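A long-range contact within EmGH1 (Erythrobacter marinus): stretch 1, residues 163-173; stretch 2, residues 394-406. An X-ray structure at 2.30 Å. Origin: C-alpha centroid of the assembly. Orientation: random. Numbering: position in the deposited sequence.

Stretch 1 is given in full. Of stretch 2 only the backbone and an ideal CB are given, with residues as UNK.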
# COMPACT_ATOMS: atom_id res chain seq x y z
N GLU A 163 -15.26 -10.46 -30.74
CA GLU A 163 -15.49 -10.58 -32.17
C GLU A 163 -16.74 -9.80 -32.58
O GLU A 163 -16.71 -9.04 -33.56
CB GLU A 163 -15.61 -12.06 -32.54
CG GLU A 163 -15.75 -12.35 -34.04
CD GLU A 163 -16.09 -13.80 -34.30
OE1 GLU A 163 -17.28 -14.15 -34.22
OE2 GLU A 163 -15.16 -14.60 -34.55
N ALA A 164 -17.83 -9.95 -31.82
CA ALA A 164 -19.04 -9.17 -32.09
C ALA A 164 -18.77 -7.68 -31.95
O ALA A 164 -19.25 -6.88 -32.76
CB ALA A 164 -20.18 -9.59 -31.17
N THR A 165 -18.01 -7.30 -30.92
CA THR A 165 -17.70 -5.89 -30.71
C THR A 165 -16.88 -5.32 -31.85
O THR A 165 -17.09 -4.18 -32.27
CB THR A 165 -16.96 -5.71 -29.38
OG1 THR A 165 -17.78 -6.16 -28.29
CG2 THR A 165 -16.59 -4.26 -29.18
N ALA A 166 -15.90 -6.10 -32.35
CA ALA A 166 -15.08 -5.62 -33.45
C ALA A 166 -15.91 -5.39 -34.72
O ALA A 166 -15.75 -4.37 -35.41
CB ALA A 166 -13.94 -6.60 -33.72
N LYS A 167 -16.82 -6.32 -35.03
CA LYS A 167 -17.72 -6.17 -36.17
C LYS A 167 -18.47 -4.85 -36.09
O LYS A 167 -18.53 -4.10 -37.07
CB LYS A 167 -18.73 -7.31 -36.22
CG LYS A 167 -18.21 -8.62 -36.75
CD LYS A 167 -19.31 -9.69 -36.65
CE LYS A 167 -18.76 -11.05 -37.02
NZ LYS A 167 -19.73 -12.13 -36.71
N GLU A 168 -19.06 -4.57 -34.93
CA GLU A 168 -19.84 -3.35 -34.77
C GLU A 168 -18.96 -2.12 -34.92
O GLU A 168 -19.38 -1.11 -35.50
CB GLU A 168 -20.57 -3.36 -33.42
CG GLU A 168 -21.53 -4.54 -33.22
CD GLU A 168 -22.55 -4.36 -32.09
OE1 GLU A 168 -22.66 -3.25 -31.50
OE2 GLU A 168 -23.24 -5.35 -31.78
N ALA A 169 -17.72 -2.19 -34.42
CA ALA A 169 -16.84 -1.03 -34.48
C ALA A 169 -16.35 -0.78 -35.90
O ALA A 169 -16.40 0.34 -36.40
CB ALA A 169 -15.66 -1.22 -33.52
N ARG A 170 -15.87 -1.83 -36.57
CA ARG A 170 -15.29 -1.66 -37.91
C ARG A 170 -16.36 -1.24 -38.91
O ARG A 170 -16.12 -0.37 -39.76
CB ARG A 170 -14.60 -2.96 -38.33
CG ARG A 170 -13.69 -2.83 -39.55
CD ARG A 170 -12.58 -1.82 -39.32
NE ARG A 170 -11.90 -1.41 -40.55
CZ ARG A 170 -10.75 -1.92 -40.97
NH1 ARG A 170 -10.20 -1.50 -42.11
NH2 ARG A 170 -10.14 -2.86 -40.26
N SER A 171 -17.56 -1.81 -38.82
CA SER A 171 -18.64 -1.41 -39.71
C SER A 171 -19.01 0.06 -39.53
O SER A 171 -19.54 0.67 -40.46
CB SER A 171 -19.87 -2.30 -39.49
OG SER A 171 -20.50 -1.97 -38.27
N ARG A 172 -18.75 0.63 -38.36
CA ARG A 172 -19.04 2.04 -38.10
C ARG A 172 -17.83 2.94 -38.34
O ARG A 172 -17.88 4.13 -38.03
CB ARG A 172 -19.56 2.22 -36.67
CG ARG A 172 -20.92 1.55 -36.42
CD ARG A 172 -21.31 1.49 -34.94
NE ARG A 172 -21.65 2.81 -34.42
CZ ARG A 172 -22.61 3.05 -33.54
NH1 ARG A 172 -23.33 2.04 -33.05
NH2 ARG A 172 -22.85 4.29 -33.15
N GLY A 173 -16.75 2.40 -38.90
CA GLY A 173 -15.63 3.23 -39.29
C GLY A 173 -14.47 3.25 -38.33
O GLY A 173 -13.47 3.92 -38.61
N UNK A 394 -24.70 0.26 -43.98
CA UNK A 394 -25.83 -0.65 -43.94
C UNK A 394 -25.53 -1.88 -43.08
O UNK A 394 -26.39 -2.34 -42.33
CB UNK A 394 -26.21 -1.08 -45.36
N UNK A 395 -24.31 -2.41 -43.20
CA UNK A 395 -23.89 -3.47 -42.29
C UNK A 395 -23.88 -2.99 -40.85
O UNK A 395 -24.31 -3.71 -39.94
CB UNK A 395 -22.50 -3.99 -42.68
N UNK A 396 -23.39 -1.77 -40.61
CA UNK A 396 -23.42 -1.20 -39.27
C UNK A 396 -24.82 -1.22 -38.68
O UNK A 396 -24.99 -1.42 -37.47
CB UNK A 396 -22.89 0.23 -39.29
N UNK A 397 -25.84 -1.03 -39.52
CA UNK A 397 -27.21 -1.07 -39.04
C UNK A 397 -27.69 -2.48 -38.74
O UNK A 397 -28.46 -2.70 -37.80
CB UNK A 397 -28.14 -0.42 -40.07
N UNK A 398 -27.24 -3.45 -39.52
CA UNK A 398 -27.65 -4.82 -39.27
C UNK A 398 -26.97 -5.41 -38.03
O UNK A 398 -27.59 -6.20 -37.31
CB UNK A 398 -27.34 -5.68 -40.50
N UNK A 399 -25.72 -5.04 -37.77
CA UNK A 399 -24.96 -5.64 -36.67
C UNK A 399 -25.36 -5.09 -35.32
O UNK A 399 -25.44 -5.84 -34.33
CB UNK A 399 -23.46 -5.42 -36.88
N UNK A 400 -25.59 -3.78 -35.24
CA UNK A 400 -25.82 -3.12 -33.97
C UNK A 400 -26.98 -3.75 -33.20
O UNK A 400 -28.13 -3.72 -33.65
CB UNK A 400 -26.09 -1.63 -34.20
N UNK A 401 -26.66 -4.31 -32.03
CA UNK A 401 -27.65 -4.90 -31.13
C UNK A 401 -28.50 -5.93 -31.86
O UNK A 401 -29.70 -6.07 -31.61
CB UNK A 401 -28.54 -3.81 -30.53
N UNK A 402 -27.86 -6.65 -32.78
CA UNK A 402 -28.53 -7.70 -33.52
C UNK A 402 -29.03 -8.77 -32.56
O UNK A 402 -28.61 -8.85 -31.40
CB UNK A 402 -27.59 -8.31 -34.57
N UNK A 403 -29.94 -9.61 -33.05
CA UNK A 403 -30.51 -10.64 -32.19
C UNK A 403 -29.43 -11.60 -31.71
O UNK A 403 -29.42 -12.00 -30.54
CB UNK A 403 -31.61 -11.41 -32.93
N UNK A 404 -28.49 -11.94 -32.59
CA UNK A 404 -27.39 -12.80 -32.18
C UNK A 404 -26.50 -12.12 -31.14
O UNK A 404 -26.04 -12.76 -30.18
CB UNK A 404 -26.56 -13.20 -33.40
N UNK A 405 -26.26 -10.81 -31.28
CA UNK A 405 -25.39 -10.13 -30.34
C UNK A 405 -26.08 -9.90 -29.00
O UNK A 405 -25.45 -10.00 -27.94
CB UNK A 405 -24.92 -8.80 -30.93
N UNK A 406 -27.38 -9.59 -29.03
CA UNK A 406 -28.13 -9.47 -27.78
C UNK A 406 -28.19 -10.81 -27.05
O UNK A 406 -28.06 -10.87 -25.82
CB UNK A 406 -29.54 -8.95 -28.05

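Two helical segments, 163-171 and 394-399, run roughly antiparallel, their axes 8.7 Å apart at closest approach.

Position 394 points away from stretch 1, so almost any helix-tolerant residue would serve; it is A394. At 395 the CB points sideways, its ideal position 4.5 Å from S171 CB, which favours an aliphatic chain, though other types would fit. L395 brings CD2 to 4.1 Å from S171 CB.

Position 396 is the tightest. The CA of 396 lies 4.8 Å from S171 CA, and the ideal CB of 396 points toward stretch 1, 3.4 Å from S171 OG and 3.7 Å from R172 CG. With so little space, a small residue is expected: alanine, perhaps glycine or serine. A396 fits, and its carbonyl O accepts a hydrogen bond from water 2 (2.9 Å), which also donates weakly to E168 O (3.3 Å).

Positions 397 and 398 meet nothing of stretch 1; they are G397 and R398.

At 399 the CB points toward stretch 1, 4.2 Å from E168 CG. The aliphatic part of K167 lies beyond, so an apolar chain such as leucine, isoleucine or methionine would suit. L399, with chi1 m and chi2 t, places CD1 3.6 Å from K167 CB and 3.9 Å from S171 OG.

Position 400 leaves helical phi/psi, its CB sideways, 4.7 Å from both E168 OE1 and R172 NH1. Small or polar residues could fit; A400 has its CA 4.0 Å from E168 CD. Position 401, at phi/psi 53/36, favours glycine or asparagine without excluding others. R401 takes this place in a type II turn, its CB pointing away.

Position 402 immediately precedes a helix, where serine, threonine, aspartate or asparagine can cap. S402 OG accepts from the backbone N of residue 405 at 3.1 Å.

Position 404 points toward stretch 1, with the amine of K167 on that side, inviting an acid or another polar chain. E404 OE2 remains 4.6 Å from K167 NZ, beyond a salt bridge, but water 1 links these two atoms.

At 405 the ideal CB is 3.9 Å from E168 OE2 and 4.8 Å from A164 CB: a carboxylate calls for a donor, and a methyl welcomes a flat surface. Histidine answers both, though lysine or arginine might also pair with the acid. H405 ND1 donates to E168 OE2 (2.7 Å, 167°), while A164 CB sits over one ring face, 3.4 Å from its centroid. The other ring nitrogen, NE2, hydrogen-bonds water 1 at 2.9 Å.

Positions 403 and 406 are out of reach and unconstrained by stretch 1: T403 and K406.

Stretch 2 394-406: ALAGRLARSTEHK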
# COMPACT_ATOMS: atom_id res chain seq x y z
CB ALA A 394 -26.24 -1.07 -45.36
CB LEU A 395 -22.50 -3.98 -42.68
CG LEU A 395 -21.94 -5.05 -41.74
CD1 LEU A 395 -22.85 -6.28 -41.76
CD2 LEU A 395 -20.48 -5.40 -42.09
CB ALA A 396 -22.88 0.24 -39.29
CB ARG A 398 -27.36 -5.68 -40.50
CG ARG A 398 -28.16 -5.23 -41.72
CD ARG A 398 -28.13 -6.29 -42.80
NE ARG A 398 -26.79 -6.56 -43.31
CZ ARG A 398 -26.14 -5.76 -44.15
NH1 ARG A 398 -26.71 -4.63 -44.57
NH2 ARG A 398 -24.92 -6.08 -44.57
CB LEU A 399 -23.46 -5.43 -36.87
CG LEU A 399 -22.81 -6.14 -38.05
CD1 LEU A 399 -21.36 -5.73 -38.14
CD2 LEU A 399 -22.95 -7.65 -37.90
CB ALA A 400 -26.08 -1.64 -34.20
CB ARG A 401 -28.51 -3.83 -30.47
CG ARG A 401 -27.73 -2.96 -29.49
CD ARG A 401 -28.67 -2.16 -28.61
NE ARG A 401 -29.41 -3.03 -27.71
CZ ARG A 401 -30.69 -2.86 -27.38
NH1 ARG A 401 -31.38 -1.85 -27.89
NH2 ARG A 401 -31.27 -3.71 -26.54
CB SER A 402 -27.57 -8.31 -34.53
OG SER A 402 -26.61 -9.11 -33.85
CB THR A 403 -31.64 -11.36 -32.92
OG1 THR A 403 -32.79 -10.50 -32.95
CG2 THR A 403 -32.02 -12.66 -32.21
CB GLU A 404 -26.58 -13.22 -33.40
CG GLU A 404 -25.20 -13.73 -33.11
CD GLU A 404 -24.43 -14.08 -34.37
OE1 GLU A 404 -25.08 -14.47 -35.38
OE2 GLU A 404 -23.18 -13.97 -34.37
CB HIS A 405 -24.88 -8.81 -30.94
CG HIS A 405 -23.84 -9.00 -32.02
ND1 HIS A 405 -23.18 -7.94 -32.61
CD2 HIS A 405 -23.36 -10.12 -32.60
CE1 HIS A 405 -22.34 -8.41 -33.52
NE2 HIS A 405 -22.42 -9.73 -33.53
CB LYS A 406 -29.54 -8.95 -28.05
CG LYS A 406 -29.59 -7.49 -28.47
CD LYS A 406 -31.01 -6.91 -28.41
CE LYS A 406 -31.90 -7.50 -29.50
NZ LYS A 406 -33.13 -6.69 -29.72
O HOH W 1 -20.66 -11.96 -34.20
O HOH W 2 -22.65 -1.68 -35.81
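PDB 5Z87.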